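Local coordinates for protein mannitol dehydrogenase (Pseudomonas fluorescens, PDB 1LJ8) that binds NAD and probably catalyses the NAD-dependent oxidation of mannitol at C2, giving fructose, at residues G64-S67 against E68-K71; M235-T238 against A239-L242; I250-A253 against W254-V257. All coordinates share one frame; numbering follows the deposited sequence.

Contact 1. Residues G64-S67 against E68-K71; sequences GLRS and EDRK. With NAD (nicotinamide-adenine-dinucleotide), chain B.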
loop_
_atom_site.group_PDB
_atom_site.type_symbol
_atom_site.label_atom_id
_atom_site.label_comp_id
_atom_site.label_asym_id
_atom_site.label_seq_id
_atom_site.Cartn_x
_atom_site.Cartn_y
_atom_site.Cartn_z
ATOM N N GLY A 64 15.414 3.690 -4.000
ATOM C CA GLY A 64 15.272 3.260 -2.618
ATOM C C GLY A 64 15.829 4.326 -1.679
ATOM O O GLY A 64 17.012 4.719 -1.793
ATOM N N LEU A 65 14.991 4.801 -0.757
ATOM C CA LEU A 65 15.423 5.846 0.209
ATOM C C LEU A 65 15.790 5.290 1.581
ATOM O O LEU A 65 16.286 6.043 2.461
ATOM C CB LEU A 65 14.279 6.860 0.429
ATOM C CG LEU A 65 13.705 7.519 -0.827
ATOM C CD1 LEU A 65 12.717 8.657 -0.454
ATOM C CD2 LEU A 65 14.911 8.080 -1.658
ATOM N N ARG A 66 15.561 4.002 1.787
ATOM C CA ARG A 66 15.768 3.380 3.107
ATOM C C ARG A 66 16.824 2.300 3.123
ATOM O O ARG A 66 17.075 1.662 2.108
ATOM C CB ARG A 66 14.435 2.795 3.617
ATOM C CG ARG A 66 13.355 3.883 3.737
ATOM C CD ARG A 66 11.978 3.330 4.106
ATOM N NE ARG A 66 11.830 2.780 5.461
ATOM C CZ ARG A 66 11.723 1.484 5.763
ATOM N NH1 ARG A 66 11.762 0.528 4.819
ATOM N NH2 ARG A 66 11.513 1.137 7.031
ATOM N N SER A 67 17.417 2.083 4.297
ATOM C CA SER A 67 18.477 1.080 4.440
ATOM C C SER A 67 17.973 -0.288 4.022
ATOM O O SER A 67 18.738 -1.057 3.419
ATOM C CB SER A 67 18.968 1.036 5.904
ATOM O OG SER A 67 17.872 0.752 6.748
ATOM N N GLU A 68 16.712 -0.612 4.321
ATOM C CA GLU A 68 16.195 -1.928 3.915
ATOM C C GLU A 68 16.072 -2.138 2.400
ATOM O O GLU A 68 15.916 -3.270 1.940
ATOM C CB GLU A 68 14.847 -2.262 4.597
ATOM C CG GLU A 68 14.018 -1.090 5.094
ATOM C CD GLU A 68 14.573 -0.446 6.353
ATOM O OE1 GLU A 68 14.509 -1.065 7.458
ATOM O OE2 GLU A 68 15.077 0.686 6.245
ATOM N N ASP A 69 16.164 -1.064 1.614
ATOM C CA ASP A 69 16.086 -1.190 0.159
ATOM C C ASP A 69 17.368 -1.753 -0.475
ATOM O O ASP A 69 17.369 -2.140 -1.637
ATOM C CB ASP A 69 15.787 0.183 -0.465
ATOM C CG ASP A 69 14.446 0.741 0.001
ATOM O OD1 ASP A 69 13.522 -0.082 0.226
ATOM O OD2 ASP A 69 14.304 1.962 0.150
ATOM N N ARG A 70 18.465 -1.797 0.283
ATOM C CA ARG A 70 19.726 -2.311 -0.262
ATOM C C ARG A 70 19.598 -3.768 -0.678
ATOM O O ARG A 70 20.104 -4.162 -1.722
ATOM C CB ARG A 70 20.853 -2.184 0.784
ATOM C CG ARG A 70 22.294 -2.470 0.251
ATOM C CD ARG A 70 23.269 -2.394 1.444
ATOM N NE ARG A 70 22.899 -1.222 2.225
ATOM C CZ ARG A 70 22.912 -1.130 3.557
ATOM N NH1 ARG A 70 23.317 -2.161 4.314
ATOM N NH2 ARG A 70 22.426 -0.025 4.135
ATOM N N LYS A 71 18.931 -4.564 0.138
ATOM C CA LYS A 71 18.764 -5.984 -0.194
ATOM C C LYS A 71 17.963 -6.131 -1.484
ATOM O O LYS A 71 18.319 -6.953 -2.314
ATOM C CB LYS A 71 18.057 -6.749 0.924
ATOM C CG LYS A 71 17.943 -8.265 0.617
ATOM C CD LYS A 71 17.516 -9.088 1.823
ATOM C CE LYS A 71 17.823 -10.601 1.590
ATOM N NZ LYS A 71 17.133 -11.140 0.365
HETATM P PA NAD B . 6.846 -3.599 0.734
HETATM O O1A NAD B . 7.054 -3.727 2.154
HETATM O O2A NAD B . 7.198 -4.671 -0.240
HETATM O O5B NAD B . 7.596 -2.302 0.182
HETATM C C5B NAD B . 7.351 -1.004 0.807
HETATM C C4B NAD B . 8.376 -0.132 0.053
HETATM O O4B NAD B . 8.201 1.257 0.556
HETATM C C3B NAD B . 9.887 -0.410 0.378
HETATM O O3B NAD B . 10.611 -0.159 -0.840
HETATM C C2B NAD B . 10.194 0.601 1.493
HETATM O O2B NAD B . 11.579 0.896 1.614
HETATM C C1B NAD B . 9.434 1.815 0.993
HETATM N N9A NAD B . 9.132 2.802 1.980
HETATM C C8A NAD B . 8.577 2.694 3.240
HETATM N N7A NAD B . 8.423 3.861 3.823
HETATM C C5A NAD B . 8.904 4.769 2.892
HETATM C C6A NAD B . 8.969 6.165 2.972
HETATM N N6A NAD B . 8.549 6.910 3.995
HETATM N N1A NAD B . 9.518 6.849 1.895
HETATM C C2A NAD B . 9.979 6.174 0.766
HETATM N N3A NAD B . 9.904 4.791 0.656
HETATM C C4A NAD B . 9.355 4.138 1.763
HETATM O O3 NAD B . 5.317 -3.209 0.563
HETATM P PN NAD B . 4.296 -3.415 -0.661
HETATM O O1N NAD B . 3.564 -4.670 -0.463
HETATM O O2N NAD B . 5.064 -3.259 -1.899
HETATM O O5D NAD B . 3.253 -2.256 -0.429
HETATM C C5D NAD B . 3.715 -0.921 -0.589
HETATM C C4D NAD B . 2.510 -0.096 -0.710
HETATM O O4D NAD B . 1.787 -0.284 -1.944
HETATM C C3D NAD B . 1.426 -0.186 0.424
HETATM O O3D NAD B . 1.819 0.503 1.606
HETATM C C2D NAD B . 0.166 0.312 -0.257
HETATM O O2D NAD B . 0.038 1.723 -0.144
HETATM C C1D NAD B . 0.355 -0.144 -1.726
HETATM N N1N NAD B . -0.357 -1.389 -2.074
HETATM C C2N NAD B . 0.035 -2.682 -1.681
HETATM C C3N NAD B . -0.787 -3.729 -2.009
HETATM C C7N NAD B . -0.391 -5.147 -1.554
HETATM O O7N NAD B . -1.245 -6.037 -1.681
HETATM N N7N NAD B . 0.771 -5.383 -0.982
HETATM C C4N NAD B . -2.057 -3.509 -2.735
HETATM C C5N NAD B . -2.389 -2.181 -3.140
HETATM C C6N NAD B . -1.541 -1.084 -2.815
HETATM O O HOH W 1 12.375 3.743 -0.627
HETATM O O HOH W 2 18.719 -4.229 3.181
HETATM O O HOH W 3 16.430 3.570 6.491
#
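Gly64 meets Asp69 at the end of strand 59-64, where the Rossmann-fold chain turns toward helix 69-77 and receives the adenosine half of NAD; Gly64 CA lies 3.2 Å from Asp69 OD2. Leu65 reaches the same carboxylate oxygen through a water, which accepts from Leu65 N and donates to Asp69 OD2, while Leu65 CD1 rests 3.9 Å from C2A of the adenine. Arg66 donates its backbone N to Asp69 OD2 over 2.9 Å, approaching from above the carboxylate plane, and its carbonyl O takes Asp69 N, closing a type I beta turn from Arg66 to Asp69. The Arg66 side chain leaves beside its own backbone N (chi1 -59°) and bends at chi3, which brings the guanidinium under the Glu68 carboxylate. The two planes are stacked, 28° apart, with Glu68 OE2 3.4 Å above the centre of the guanidinium; no N-H points at this oxygen, so the long salt bridge from NH1 rests on charge alone. At the guanidinium edge NH1 hydrogen-bonds the ribose hydroxyl O2B, but its modelled place is less sure, which leaves bridge and bond tentative. Ser67 OG donates to Glu68 OE2 over 2.8 Å, and a water joins that oxygen to Ser67 N, steadying the carboxylate over Arg66. Ser67 O accepts from Arg70 N as the chain enters helix 69-77, while the Arg70 guanidinium goes on to pair with Glu109. Asp69 thus divides its work: OD2 holds the loop, and OD1 accepts both adenosine ribose hydroxyls, NAD O2B at 2.6 Å and NAD O3B at 3.1 Å.

Contact 2. Residues M235-T238 against A239-L242; sequences MTST and AHRL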
loop_
_atom_site.group_PDB
_atom_site.type_symbol
_atom_site.label_atom_id
_atom_site.label_comp_id
_atom_site.label_asym_id
_atom_site.label_seq_id
_atom_site.Cartn_x
_atom_site.Cartn_y
_atom_site.Cartn_z
HETATM N N MSE A 235 4.008 -10.778 0.961
HETATM C CA MSE A 235 5.461 -10.657 1.113
HETATM C C MSE A 235 6.054 -11.936 0.540
HETATM O O MSE A 235 5.425 -13.009 0.597
HETATM C CB MSE A 235 5.866 -10.551 2.599
HETATM C CG MSE A 235 5.154 -9.431 3.325
HETATM SE SE MSE A 235 5.863 -9.353 5.152
HETATM C CE MSE A 235 5.090 -11.035 5.823
ATOM N N THR A 236 7.228 -11.834 -0.072
ATOM C CA THR A 236 7.849 -13.021 -0.615
ATOM C C THR A 236 8.593 -13.695 0.539
ATOM O O THR A 236 9.702 -13.362 0.863
ATOM C CB THR A 236 8.821 -12.664 -1.747
ATOM O OG1 THR A 236 8.037 -12.192 -2.867
ATOM C CG2 THR A 236 9.659 -13.911 -2.182
ATOM N N SER A 237 7.937 -14.650 1.161
ATOM C CA SER A 237 8.563 -15.396 2.261
ATOM C C SER A 237 9.435 -16.502 1.620
ATOM O O SER A 237 9.418 -16.751 0.400
ATOM C CB SER A 237 7.447 -16.029 3.077
ATOM O OG SER A 237 6.790 -16.942 2.208
ATOM N N THR A 238 10.225 -17.180 2.444
ATOM C CA THR A 238 11.028 -18.250 1.912
ATOM C C THR A 238 10.160 -19.315 1.267
ATOM O O THR A 238 10.501 -19.864 0.229
ATOM C CB THR A 238 11.868 -18.885 3.034
ATOM O OG1 THR A 238 12.768 -17.896 3.510
ATOM C CG2 THR A 238 12.650 -20.074 2.523
ATOM N N ALA A 239 9.034 -19.631 1.891
ATOM C CA ALA A 239 8.171 -20.656 1.320
ATOM C C ALA A 239 7.683 -20.247 -0.077
ATOM O O ALA A 239 7.636 -21.075 -0.987
ATOM C CB ALA A 239 6.970 -20.893 2.244
ATOM N N HIS A 240 7.301 -18.978 -0.231
ATOM C CA HIS A 240 6.845 -18.521 -1.566
ATOM C C HIS A 240 7.972 -18.694 -2.587
ATOM O O HIS A 240 7.775 -19.182 -3.703
ATOM C CB HIS A 240 6.391 -17.058 -1.461
ATOM C CG HIS A 240 4.961 -16.910 -1.028
ATOM N ND1 HIS A 240 3.916 -17.380 -1.800
ATOM C CD2 HIS A 240 4.392 -16.339 0.063
ATOM C CE1 HIS A 240 2.767 -17.103 -1.206
ATOM N NE2 HIS A 240 3.023 -16.478 -0.072
ATOM N N ARG A 241 9.193 -18.332 -2.199
ATOM C CA ARG A 241 10.327 -18.448 -3.120
ATOM C C ARG A 241 10.629 -19.908 -3.449
ATOM O O ARG A 241 10.895 -20.272 -4.597
ATOM C CB ARG A 241 11.562 -17.755 -2.491
ATOM C CG ARG A 241 12.876 -17.972 -3.236
ATOM C CD ARG A 241 14.038 -17.215 -2.554
ATOM N NE ARG A 241 14.447 -17.732 -1.226
ATOM C CZ ARG A 241 15.106 -18.866 -0.986
ATOM N NH1 ARG A 241 15.464 -19.690 -1.967
ATOM N NH2 ARG A 241 15.467 -19.161 0.273
ATOM N N LEU A 242 10.572 -20.775 -2.440
ATOM C CA LEU A 242 10.847 -22.169 -2.665
ATOM C C LEU A 242 9.778 -22.825 -3.523
ATOM O O LEU A 242 10.082 -23.725 -4.320
ATOM C CB LEU A 242 10.974 -22.915 -1.314
ATOM C CG LEU A 242 12.191 -22.480 -0.478
ATOM C CD1 LEU A 242 12.187 -23.246 0.864
ATOM C CD2 LEU A 242 13.489 -22.779 -1.224
HETATM O O HOH W 4 14.090 -16.263 1.467
#
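Ser237 caps the helix through its hydroxyl, which meets His240: with OG tucked between the two backbone arms (chi1 63°), the oxygen accepts from His240 N over 3.2 Å in a nearly straight bond, 165° at the hydrogen. The imidazole of His240 folds back past this same oxygen, its CD2 3.3 Å from Ser237 OG and 3.5 Å from Met235 O, while NE2, the next atom round the ring, is bonded to Ala368 O. Thr238 and Leu242, a helical turn apart, lie side by side and point the same way, the methyl CG2 of Thr238 3.6 Å from Leu242 CD1. The other branch of Thr238, OG1, shares a water with Arg241 NE, which donates to it over 3.1 Å; the water sits at the guanidinium edge, in its plane, and Arg241 NH2 comes 3.7 Å from Thr238 CG2. The first helical backbone bonds run from Arg241 N to Ser237 O and from Leu242 N to Thr238 O (2.8 Å). The whole is a serine N-cap opening helix 238-248 on the protein surface, a few residues after the NAD-binding Thr233.

Contact 3. Residues I250-A253 against W254-V257; sequences IDDA and WPVV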
loop_
_atom_site.group_PDB
_atom_site.type_symbol
_atom_site.label_atom_id
_atom_site.label_comp_id
_atom_site.label_asym_id
_atom_site.label_seq_id
_atom_site.Cartn_x
_atom_site.Cartn_y
_atom_site.Cartn_z
ATOM N N ILE A 250 12.731 -22.218 -11.314
ATOM C CA ILE A 250 13.463 -20.954 -11.265
ATOM C C ILE A 250 14.023 -20.679 -9.872
ATOM O O ILE A 250 13.281 -20.791 -8.851
ATOM C CB ILE A 250 12.531 -19.732 -11.593
ATOM C CG1 ILE A 250 11.825 -19.928 -12.954
ATOM C CG2 ILE A 250 13.399 -18.422 -11.574
ATOM C CD1 ILE A 250 10.739 -18.830 -13.266
ATOM N N ASP A 251 15.293 -20.288 -9.828
ATOM C CA ASP A 251 15.900 -19.922 -8.556
ATOM C C ASP A 251 15.913 -18.406 -8.653
ATOM O O ASP A 251 16.745 -17.826 -9.341
ATOM C CB ASP A 251 17.324 -20.483 -8.436
ATOM C CG ASP A 251 17.349 -22.009 -8.412
ATOM O OD1 ASP A 251 16.638 -22.581 -7.557
ATOM O OD2 ASP A 251 18.082 -22.638 -9.245
ATOM N N ASP A 252 14.938 -17.765 -8.011
ATOM C CA ASP A 252 14.813 -16.310 -8.052
ATOM C C ASP A 252 15.071 -15.819 -6.613
ATOM O O ASP A 252 14.414 -16.266 -5.677
ATOM C CB ASP A 252 13.386 -15.956 -8.527
ATOM C CG ASP A 252 13.196 -14.467 -8.786
ATOM O OD1 ASP A 252 13.909 -13.647 -8.169
ATOM O OD2 ASP A 252 12.323 -14.128 -9.607
ATOM N N ALA A 253 16.024 -14.892 -6.424
ATOM C CA ALA A 253 16.330 -14.438 -5.080
ATOM C C ALA A 253 15.143 -13.636 -4.528
ATOM O O ALA A 253 15.004 -13.520 -3.312
ATOM C CB ALA A 253 17.586 -13.529 -5.072
ATOM N N TRP A 254 14.335 -13.063 -5.411
ATOM C CA TRP A 254 13.216 -12.220 -4.908
ATOM C C TRP A 254 12.101 -12.093 -5.924
ATOM O O TRP A 254 11.904 -11.057 -6.573
ATOM C CB TRP A 254 13.757 -10.813 -4.530
ATOM C CG TRP A 254 12.785 -9.900 -3.766
ATOM C CD1 TRP A 254 11.931 -10.258 -2.762
ATOM C CD2 TRP A 254 12.578 -8.508 -4.001
ATOM N NE1 TRP A 254 11.186 -9.154 -2.366
ATOM C CE2 TRP A 254 11.571 -8.075 -3.118
ATOM C CE3 TRP A 254 13.143 -7.583 -4.896
ATOM C CZ2 TRP A 254 11.109 -6.741 -3.099
ATOM C CZ3 TRP A 254 12.683 -6.272 -4.890
ATOM C CH2 TRP A 254 11.675 -5.865 -3.996
ATOM N N PRO A 255 11.360 -13.177 -6.100
ATOM C CA PRO A 255 10.255 -13.087 -7.053
ATOM C C PRO A 255 9.124 -12.278 -6.382
ATOM O O PRO A 255 9.209 -11.980 -5.186
ATOM C CB PRO A 255 9.842 -14.544 -7.248
ATOM C CG PRO A 255 10.132 -15.190 -5.882
ATOM C CD PRO A 255 11.472 -14.507 -5.470
ATOM N N VAL A 256 8.109 -11.886 -7.143
ATOM C CA VAL A 256 6.951 -11.203 -6.531
ATOM C C VAL A 256 5.773 -12.177 -6.709
ATOM O O VAL A 256 5.622 -12.779 -7.777
ATOM C CB VAL A 256 6.619 -9.833 -7.168
ATOM C CG1 VAL A 256 6.189 -9.962 -8.667
ATOM C CG2 VAL A 256 5.456 -9.156 -6.341
ATOM N N VAL A 257 5.008 -12.397 -5.639
ATOM C CA VAL A 257 3.849 -13.292 -5.738
ATOM C C VAL A 257 2.598 -12.412 -5.641
ATOM O O VAL A 257 2.606 -11.385 -4.934
ATOM C CB VAL A 257 3.825 -14.363 -4.589
ATOM C CG1 VAL A 257 4.957 -15.389 -4.825
ATOM C CG2 VAL A 257 3.973 -13.719 -3.233
#
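Asp252 OD1 is gripped by two donors, the backbone N of Trp254 at 2.9 Å and the side-chain amide NE2 of Gln79. The first of these bonds, from a carboxylate back to the amide two residues on, makes an Asx turn, which leads the chain from helix 238-248 into strand 256-258 at the edge of the Rossmann sheet. Trp254 N arrives from above the carboxylate plane, 38° out of it, with 154° at the hydrogen. The carboxylate of Asp252 is swung anti to its own N (chi1 -172°), toward the chain that follows, and its other oxygen, OD2, takes the hydroxyl of Thr84 on the adjoining strand 83-87; both oxygens of this buried group are therefore satisfied. The Trp254 indole packs against Ala72, Asp75 and Leu76 of helix 69-77 and makes a cation-pi contact with Arg39, while its carbonyl accepts from the same arginine; the Trp254 side chain comes within about 5 Å of the bound NAD. Pro255 has no N-H to offer, and its ring and the Asp252 side chain run past one another in opposing senses. Pro255 CD sits 3.4 Å from Asp252 O, and further round the ring, on the same face, Pro255 CB comes 3.4 Å from Asp252 OD2.

All three contacts are local turns of the Rossmann domain where one element gives way to the next: contact 1 from strand to helix, contact 2 from loop to helix, contact 3 from helix to edge strand. Contact 2 lies at the surface, while contacts 1 and 3 are partly buried. A carboxylate organises contacts 1 and 3, but in contact 1 it also serves the cofactor; contact 2 relies on a neutral hydroxyl cap. Contacts 2 and 3 touch, with centres 8 Å apart: Thr236 OG1 reaches Pro255 O at 2.6 Å, and Arg241 CD packs on Asp252 O. Contact 1 stands apart, its nearest atoms about 5 Å from contact 3.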